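Local coordinates for protein SYE1 (Shewanella oneidensis, PDB 4AWT) that binds FMN and probably acts as an NAD(P)H-dependent flavin oxidoreductase of the Old Yellow Enzyme type, reducing carbon-carbon double bonds, at residues A[157-160]-A[161-165]; A[210-213]-A[214-218]; A[149-153]-A[154-158]. The protein carries 1 engineered substitution. All coordinates share one frame; numbering follows the deposited sequence.

Contact 1 of 3, residues A[157-160]-A[161-165]; sequences AQVI and ADYRQ
A161 N donates to A157 O at 3.0 Å, the first of four successive i to i+4 backbone bonds running along this piece of helix 153-172. The methyl carbon of A161 lies over the preceding turn, against the carbonyl oxygens of A157 and Q158. D162 grips Q158 twice. D162 N reaches Q158 O at 2.8 Å, and D162 OD1 accepts from Q158 NE2 at 3.0 Å. This side-chain bond is unevenly aligned at its two ends: the carboxylate oxygen lies in the amide plane of Q158, whereas NE2 comes to OD1 from above the carboxylate plane, 38° out of it. The amide arrives there because the Q158 chain, after leaving CA with CG anti to the backbone N, bends at chi2 (68°) and turns its NE2 end along the helix toward D162. The D162 side chain also touches loop residue S62. Y163 repeats the backbone pattern with its N on V159 O at 2.9 Å. Its ring and the V159 side chain lie next to each other and point the same way, CE2 of Y163 meeting CG1 of V159 at 3.5 Å. Both are buried; F213 and V217 of helix 212-225 and L187 and I188 of helix 187-192 pack against them. R164 N closes the last bond, to I160 O at 2.9 Å, and R164 CB lies beside the same carbonyl oxygen. From there the extended arginine chain leads away from I160 to a salt bridge with D223. With the polar Q158-D162 pair on one flank and V159 and Y163 turned to neighbouring helices, this is an amphipathic outer helix of a TIM barrel, here the one between strands 96-102 and 177-181.

Contact 2 of 3, residues A[210-213]-A[214-218]; sequences RLRF and LDEVV
One face of the F213 ring carries CG2 of V217, a CH-pi contact 4.0 Å from the ring centroid, 14° off the normal and offset toward the rim; the ring of F191 also meets that of F213, the planes about 35° apart. The guanidinium of R212 holds a water at its edge, in its plane. F213 and V217, like R212 and E216, sit near the beginning of helix 212-225, an outer helix of the TIM barrel. The water accepts from R212 NH1 at 3.0 Å and donates to E216 OE2 at 2.7 Å, joining two charged groups whose NH1 and OE2 atoms stay 4.9 Å apart. CG of R212, anti to the backbone N (chi1 -172°), lies 3.4 Å from E216 OE2. R212 NH2 pairs with E208 in a salt bridge and with N209 in a hydrogen bond, NE donates to the backbone O of E202, and E216 OE1 meets Y203 OH. With an alanine here instead of E216, Y203 OH would probably lose its carboxylate partner and the water its acceptor, and R212 NH1 its link to the next turn. Backbone bonds from D215, E216 and V217 to L211, R212 and F213 set the helical spacing. Before them R210 sends NH2 to the bound ethyl hydrogen carbonate, and a second water, donating to R210 O at 2.7 Å, accepts from L214 N at 2.9 Å.

Contact 3 of 3, residues A[149-153]-A[154-158]; sequences RAMTK and ADIAQ
R149 and D155 approach from opposite directions and form a salt bridge, NH1 of R149 to OD2 of D155 at 2.8 Å. The carboxylate oxygen lies at the guanidinium edge, near its plane, and NH1 reaches it on the syn side, 27° out of the carboxylate plane. A water completes a second link, accepting from R149 NH2 and donating to D155 OD1 at 2.5 Å. Hydrogen bonds hold the same aspartate to the chain. T152 N donates to D155 OD2 at 2.9 Å, reaching that oxygen from the face opposite to NH1, so two donors grip a single atom; together they would be expected to favour the ionised carboxylate. In return D155 N donates to T152 OG1 at 3.1 Å. The two reciprocal bonds make a capping box with T152 as the N-cap of helix 153-172. The hydroxyl is in place because OG1 sits between the backbone N and the carbonyl carbon (chi1 66°), while D155 folds its CG back beside its own N. The first helical bonds follow, I156 N to T152 O at 3.0 Å and A157 N to K153 O. M151, just before the cap, bends at chi3 (74°) and brings CE to 3.8 Å from I156 CG1, the apolar pairing of a hydrophobic staple across the helix start. M151 CB meets D155 CB at 3.9 Å, and L187 and F191 of helix 187-192 pack against the methionine.

How the contacts relate
Along the chain contact 3 comes first, contact 1 begins where it ends, and contact 2 follows after strand 177-181. Contact 3 leads from strand 149-150 into helix 153-172, and contact 1 continues along that helix, sharing A157 and Q158 with it, their centres about 11 Å apart; contact 2, on helix 212-225, is centred about 12 Å from contact 1 and 13 Å from contact 3. These successive outer helices of the TIM barrel pack together through Y163 CD2 and V217 CG1 (3.7 Å), V159 CG1 and F213 CZ (3.8 Å), and F213 CE1 and I156 CG2 (3.9 Å). The three contacts thus belong to one side of the helical shell around the FMN-binding barrel.

Contact 1 of 3, residues A[157-160]-A[161-165]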
loop_
_atom_site.group_PDB
_atom_site.type_symbol
_atom_site.label_atom_id
_atom_site.label_comp_id
_atom_site.label_asym_id
_atom_site.label_seq_id
_atom_site.Cartn_x
_atom_site.Cartn_y
_atom_site.Cartn_z
ATOM N N ALA A 157 13.721 16.501 3.395
ATOM C CA ALA A 157 14.610 16.229 2.295
ATOM C C ALA A 157 15.121 14.807 2.351
ATOM O O ALA A 157 15.265 14.147 1.302
ATOM C CB ALA A 157 15.794 17.217 2.341
ATOM N N GLN A 158 15.457 14.329 3.535
ATOM C CA GLN A 158 15.984 12.981 3.673
ATOM C C GLN A 158 14.948 11.935 3.240
ATOM O O GLN A 158 15.248 10.977 2.538
ATOM C CB GLN A 158 16.372 12.731 5.138
ATOM C CG GLN A 158 16.940 11.314 5.326
ATOM C CD GLN A 158 18.270 11.160 4.651
ATOM O OE1 GLN A 158 19.193 11.939 4.967
ATOM N NE2 GLN A 158 18.435 10.222 3.755
ATOM N N VAL A 159 13.696 12.113 3.718
ATOM C CA VAL A 159 12.658 11.138 3.376
ATOM C C VAL A 159 12.374 11.171 1.892
ATOM O O VAL A 159 12.193 10.107 1.282
ATOM C CB VAL A 159 11.444 11.333 4.276
ATOM C CG1 VAL A 159 10.264 10.503 3.746
ATOM C CG2 VAL A 159 11.779 10.959 5.703
ATOM N N ILE A 160 12.335 12.347 1.273
ATOM C CA ILE A 160 12.166 12.410 -0.177
ATOM C C ILE A 160 13.294 11.631 -0.877
ATOM O O ILE A 160 13.060 10.854 -1.788
ATOM C CB ILE A 160 12.056 13.855 -0.680
ATOM C CG1 ILE A 160 10.757 14.484 -0.183
ATOM C CG2 ILE A 160 12.188 13.927 -2.172
ATOM C CD1 ILE A 160 10.691 15.987 -0.338
ATOM N N ALA A 161 14.537 11.852 -0.415
ATOM C CA ALA A 161 15.675 11.153 -1.004
ATOM C C ALA A 161 15.537 9.635 -0.822
ATOM O O ALA A 161 15.894 8.881 -1.735
ATOM C CB ALA A 161 16.978 11.648 -0.380
ATOM N N ASP A 162 15.060 9.223 0.327
ATOM C CA ASP A 162 14.875 7.802 0.600
ATOM C C ASP A 162 13.792 7.207 -0.314
ATOM O O ASP A 162 13.934 6.099 -0.816
ATOM C CB ASP A 162 14.544 7.571 2.048
ATOM C CG ASP A 162 15.653 7.897 3.037
ATOM O OD1 ASP A 162 16.823 8.025 2.614
ATOM O OD2 ASP A 162 15.334 7.966 4.240
ATOM N N TYR A 163 12.697 7.945 -0.515
ATOM C CA TYR A 163 11.687 7.475 -1.460
ATOM C C TYR A 163 12.231 7.357 -2.858
ATOM O O TYR A 163 11.983 6.386 -3.568
ATOM C CB TYR A 163 10.480 8.397 -1.455
ATOM C CG TYR A 163 9.417 8.140 -0.433
ATOM C CD1 TYR A 163 8.658 6.972 -0.468
ATOM C CD2 TYR A 163 9.112 9.066 0.573
ATOM C CE1 TYR A 163 7.669 6.735 0.466
ATOM C CE2 TYR A 163 8.108 8.857 1.476
ATOM C CZ TYR A 163 7.376 7.670 1.432
ATOM O OH TYR A 163 6.361 7.521 2.344
ATOM N N ARG A 164 12.971 8.386 -3.292
ATOM C CA ARG A 164 13.512 8.407 -4.637
ATOM C C ARG A 164 14.409 7.199 -4.864
ATOM O O ARG A 164 14.319 6.495 -5.872
ATOM C CB ARG A 164 14.253 9.745 -4.848
ATOM C CG ARG A 164 14.437 10.085 -6.314
ATOM C CD ARG A 164 15.343 11.312 -6.459
ATOM N NE ARG A 164 15.422 11.774 -7.816
ATOM C CZ ARG A 164 16.067 11.137 -8.773
ATOM N NH1 ARG A 164 16.768 10.030 -8.535
ATOM N NH2 ARG A 164 16.051 11.623 -10.012
ATOM N N GLN A 165 15.310 6.974 -3.908
ATOM C CA GLN A 165 16.220 5.856 -4.045
ATOM C C GLN A 165 15.485 4.523 -3.974
ATOM O O GLN A 165 15.849 3.580 -4.678
ATOM C CB GLN A 165 17.327 5.935 -2.988
ATOM C CG GLN A 165 18.384 4.857 -3.177
ATOM C CD GLN A 165 19.077 4.921 -4.506
ATOM O OE1 GLN A 165 19.244 3.871 -5.246
ATOM N NE2 GLN A 165 19.499 6.062 -4.922
#

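Contact 2 of 3, residues A[210-213]-A[214-218]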
loop_
_atom_site.group_PDB
_atom_site.type_symbol
_atom_site.label_atom_id
_atom_site.label_comp_id
_atom_site.label_asym_id
_atom_site.label_seq_id
_atom_site.Cartn_x
_atom_site.Cartn_y
_atom_site.Cartn_z
ATOM N N ARG A 210 -0.826 21.242 3.036
ATOM C CA ARG A 210 -0.958 19.851 3.500
ATOM C C ARG A 210 -0.698 18.882 2.356
ATOM O O ARG A 210 -0.235 17.751 2.677
ATOM C CB ARG A 210 -2.336 19.611 4.081
ATOM C CG ARG A 210 -2.515 20.216 5.453
ATOM C CD ARG A 210 -3.877 19.919 6.068
ATOM N NE ARG A 210 -4.964 20.669 5.461
ATOM C CZ ARG A 210 -5.942 20.256 4.675
ATOM N NH1 ARG A 210 -6.037 18.988 4.279
ATOM N NH2 ARG A 210 -6.845 21.138 4.249
ATOM N N LEU A 211 -0.923 19.247 1.130
ATOM C CA LEU A 211 -0.632 18.384 -0.013
ATOM C C LEU A 211 0.792 18.506 -0.491
ATOM O O LEU A 211 1.209 17.755 -1.392
ATOM C CB LEU A 211 -1.593 18.662 -1.171
ATOM C CG LEU A 211 -3.063 18.360 -0.858
ATOM C CD1 LEU A 211 -3.929 18.714 -2.031
ATOM C CD2 LEU A 211 -3.273 16.921 -0.462
ATOM N N ARG A 212 1.587 19.407 0.067
ATOM C CA ARG A 212 2.917 19.710 -0.467
ATOM C C ARG A 212 3.855 18.525 -0.339
ATOM O O ARG A 212 4.620 18.245 -1.279
ATOM C CB ARG A 212 3.481 20.955 0.240
ATOM C CG ARG A 212 4.777 21.414 -0.423
ATOM C CD ARG A 212 5.326 22.659 0.308
ATOM N NE ARG A 212 4.352 23.737 0.389
ATOM C CZ ARG A 212 3.972 24.522 -0.558
ATOM N NH1 ARG A 212 4.532 24.449 -1.759
ATOM N NH2 ARG A 212 3.004 25.416 -0.288
ATOM N N PHE A 213 3.878 17.841 0.794
ATOM C CA PHE A 213 4.792 16.718 0.961
ATOM C C PHE A 213 4.460 15.625 -0.058
ATOM O O PHE A 213 5.343 15.103 -0.737
ATOM C CB PHE A 213 4.757 16.217 2.385
ATOM C CG PHE A 213 5.796 15.180 2.706
ATOM C CD1 PHE A 213 7.130 15.393 2.481
ATOM C CD2 PHE A 213 5.412 13.972 3.277
ATOM C CE1 PHE A 213 8.072 14.427 2.818
ATOM C CE2 PHE A 213 6.356 13.018 3.616
ATOM C CZ PHE A 213 7.689 13.274 3.431
ATOM N N LEU A 214 3.166 15.300 -0.211
ATOM C CA LEU A 214 2.736 14.374 -1.249
ATOM C C LEU A 214 3.253 14.808 -2.607
ATOM O O LEU A 214 3.797 14.017 -3.390
ATOM C CB LEU A 214 1.216 14.294 -1.254
ATOM C CG LEU A 214 0.608 13.464 -2.379
ATOM C CD1 LEU A 214 0.931 11.980 -2.262
ATOM C CD2 LEU A 214 -0.907 13.655 -2.410
ATOM N N ASP A 215 3.038 16.104 -2.952
ATOM C CA ASP A 215 3.450 16.619 -4.221
ATOM C C ASP A 215 4.935 16.397 -4.480
ATOM O O ASP A 215 5.362 15.971 -5.541
ATOM C CB ASP A 215 3.095 18.111 -4.294
ATOM C CG ASP A 215 3.316 18.714 -5.644
ATOM O OD1 ASP A 215 2.926 18.149 -6.645
ATOM O OD2 ASP A 215 3.681 19.883 -5.668
ATOM N N GLU A 216 5.749 16.752 -3.466
ATOM C CA GLU A 216 7.173 16.685 -3.611
ATOM C C GLU A 216 7.699 15.267 -3.678
ATOM O O GLU A 216 8.641 14.957 -4.433
ATOM C CB GLU A 216 7.842 17.466 -2.473
ATOM C CG GLU A 216 7.572 18.962 -2.593
ATOM C CD GLU A 216 8.134 19.807 -1.475
ATOM O OE1 GLU A 216 8.686 19.226 -0.520
ATOM O OE2 GLU A 216 7.997 21.036 -1.509
ATOM N N VAL A 217 7.112 14.356 -2.884
ATOM C CA VAL A 217 7.484 12.951 -2.964
ATOM C C VAL A 217 7.143 12.394 -4.341
ATOM O O VAL A 217 7.962 11.735 -4.971
ATOM C CB VAL A 217 6.842 12.143 -1.826
ATOM C CG1 VAL A 217 7.075 10.643 -2.052
ATOM C CG2 VAL A 217 7.365 12.544 -0.469
ATOM N N VAL A 218 5.907 12.650 -4.818
ATOM C CA VAL A 218 5.510 12.154 -6.137
ATOM C C VAL A 218 6.410 12.719 -7.211
ATOM O O VAL A 218 6.812 12.008 -8.126
ATOM C CB VAL A 218 4.032 12.394 -6.382
ATOM C CG1 VAL A 218 3.650 12.095 -7.821
ATOM C CG2 VAL A 218 3.205 11.556 -5.414
HETATM O O HOH W 1 1.206 15.669 1.890
HETATM O O HOH W 2 6.531 22.659 -3.021
#

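Contact 3 of 3, residues A[149-153]-A[154-158]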
loop_
_atom_site.group_PDB
_atom_site.type_symbol
_atom_site.label_atom_id
_atom_site.label_comp_id
_atom_site.label_asym_id
_atom_site.label_seq_id
_atom_site.Cartn_x
_atom_site.Cartn_y
_atom_site.Cartn_z
ATOM N N ARG A 149 8.267 12.828 16.978
ATOM C CA ARG A 149 8.824 14.172 16.834
ATOM C C ARG A 149 8.442 14.734 15.476
ATOM O O ARG A 149 8.243 13.972 14.508
ATOM C CB ARG A 149 10.342 14.185 17.050
ATOM C CG ARG A 149 11.113 13.396 16.021
ATOM C CD ARG A 149 12.610 13.464 16.302
ATOM N NE ARG A 149 13.404 12.819 15.277
ATOM C CZ ARG A 149 13.662 13.351 14.091
ATOM N NH1 ARG A 149 13.297 14.558 13.784
ATOM N NH2 ARG A 149 14.319 12.614 13.224
ATOM N N ALA A 150 8.303 16.059 15.373
ATOM C CA ALA A 150 7.957 16.700 14.138
ATOM C C ALA A 150 9.132 16.756 13.178
ATOM O O ALA A 150 10.217 17.147 13.564
ATOM C CB ALA A 150 7.425 18.092 14.409
ATOM N N MET A 151 8.931 16.438 11.935
ATOM C CA MET A 151 9.993 16.484 10.954
ATOM C C MET A 151 10.484 17.903 10.766
ATOM O O MET A 151 9.718 18.838 10.625
ATOM C CB MET A 151 9.491 15.935 9.598
ATOM C CG MET A 151 9.322 14.452 9.651
ATOM S SD MET A 151 8.549 13.752 8.178
ATOM C CE MET A 151 9.868 13.860 7.028
ATOM N N THR A 152 11.813 18.031 10.620
ATOM C CA THR A 152 12.401 19.277 10.152
ATOM C C THR A 152 12.457 19.308 8.641
ATOM O O THR A 152 12.207 18.314 7.962
ATOM C CB THR A 152 13.823 19.399 10.700
ATOM O OG1 THR A 152 14.577 18.383 10.117
ATOM C CG2 THR A 152 13.851 19.294 12.192
ATOM N N LYS A 153 12.813 20.456 8.095
ATOM C CA LYS A 153 13.072 20.575 6.677
ATOM C C LYS A 153 14.075 19.560 6.200
ATOM O O LYS A 153 13.918 18.971 5.115
ATOM C CB LYS A 153 13.581 22.014 6.489
ATOM C CG LYS A 153 14.055 22.345 5.112
ATOM C CD LYS A 153 14.538 23.774 4.939
ATOM C CE LYS A 153 15.213 24.036 3.608
ATOM N NZ LYS A 153 15.337 25.455 3.346
ATOM N N ALA A 154 15.124 19.367 6.963
ATOM C CA ALA A 154 16.150 18.395 6.566
ATOM C C ALA A 154 15.574 16.980 6.586
ATOM O O ALA A 154 15.923 16.148 5.757
ATOM C CB ALA A 154 17.395 18.531 7.449
ATOM N N ASP A 155 14.734 16.664 7.540
ATOM C CA ASP A 155 14.088 15.349 7.594
ATOM C C ASP A 155 13.233 15.156 6.359
ATOM O O ASP A 155 13.191 14.048 5.784
ATOM C CB ASP A 155 13.207 15.187 8.804
ATOM C CG ASP A 155 13.897 15.139 10.143
ATOM O OD1 ASP A 155 15.042 14.638 10.214
ATOM O OD2 ASP A 155 13.294 15.571 11.140
ATOM N N ILE A 156 12.508 16.176 5.948
ATOM C CA ILE A 156 11.715 16.109 4.720
ATOM C C ILE A 156 12.588 15.789 3.536
ATOM O O ILE A 156 12.269 14.923 2.715
ATOM C CB ILE A 156 10.889 17.417 4.581
ATOM C CG1 ILE A 156 9.800 17.427 5.647
ATOM C CG2 ILE A 156 10.405 17.572 3.168
ATOM C CD1 ILE A 156 9.050 18.756 5.745
ATOM N N ALA A 157 13.721 16.501 3.395
ATOM C CA ALA A 157 14.610 16.229 2.295
ATOM C C ALA A 157 15.121 14.807 2.351
ATOM O O ALA A 157 15.265 14.147 1.302
ATOM C CB ALA A 157 15.794 17.217 2.341
ATOM N N GLN A 158 15.457 14.329 3.535
ATOM C CA GLN A 158 15.984 12.981 3.673
ATOM C C GLN A 158 14.948 11.935 3.240
ATOM O O GLN A 158 15.248 10.977 2.538
ATOM C CB GLN A 158 16.372 12.731 5.138
ATOM C CG GLN A 158 16.940 11.314 5.326
ATOM C CD GLN A 158 18.270 11.160 4.651
ATOM O OE1 GLN A 158 19.193 11.939 4.967
ATOM N NE2 GLN A 158 18.435 10.222 3.755
HETATM O O HOH W 3 15.673 12.346 10.929
#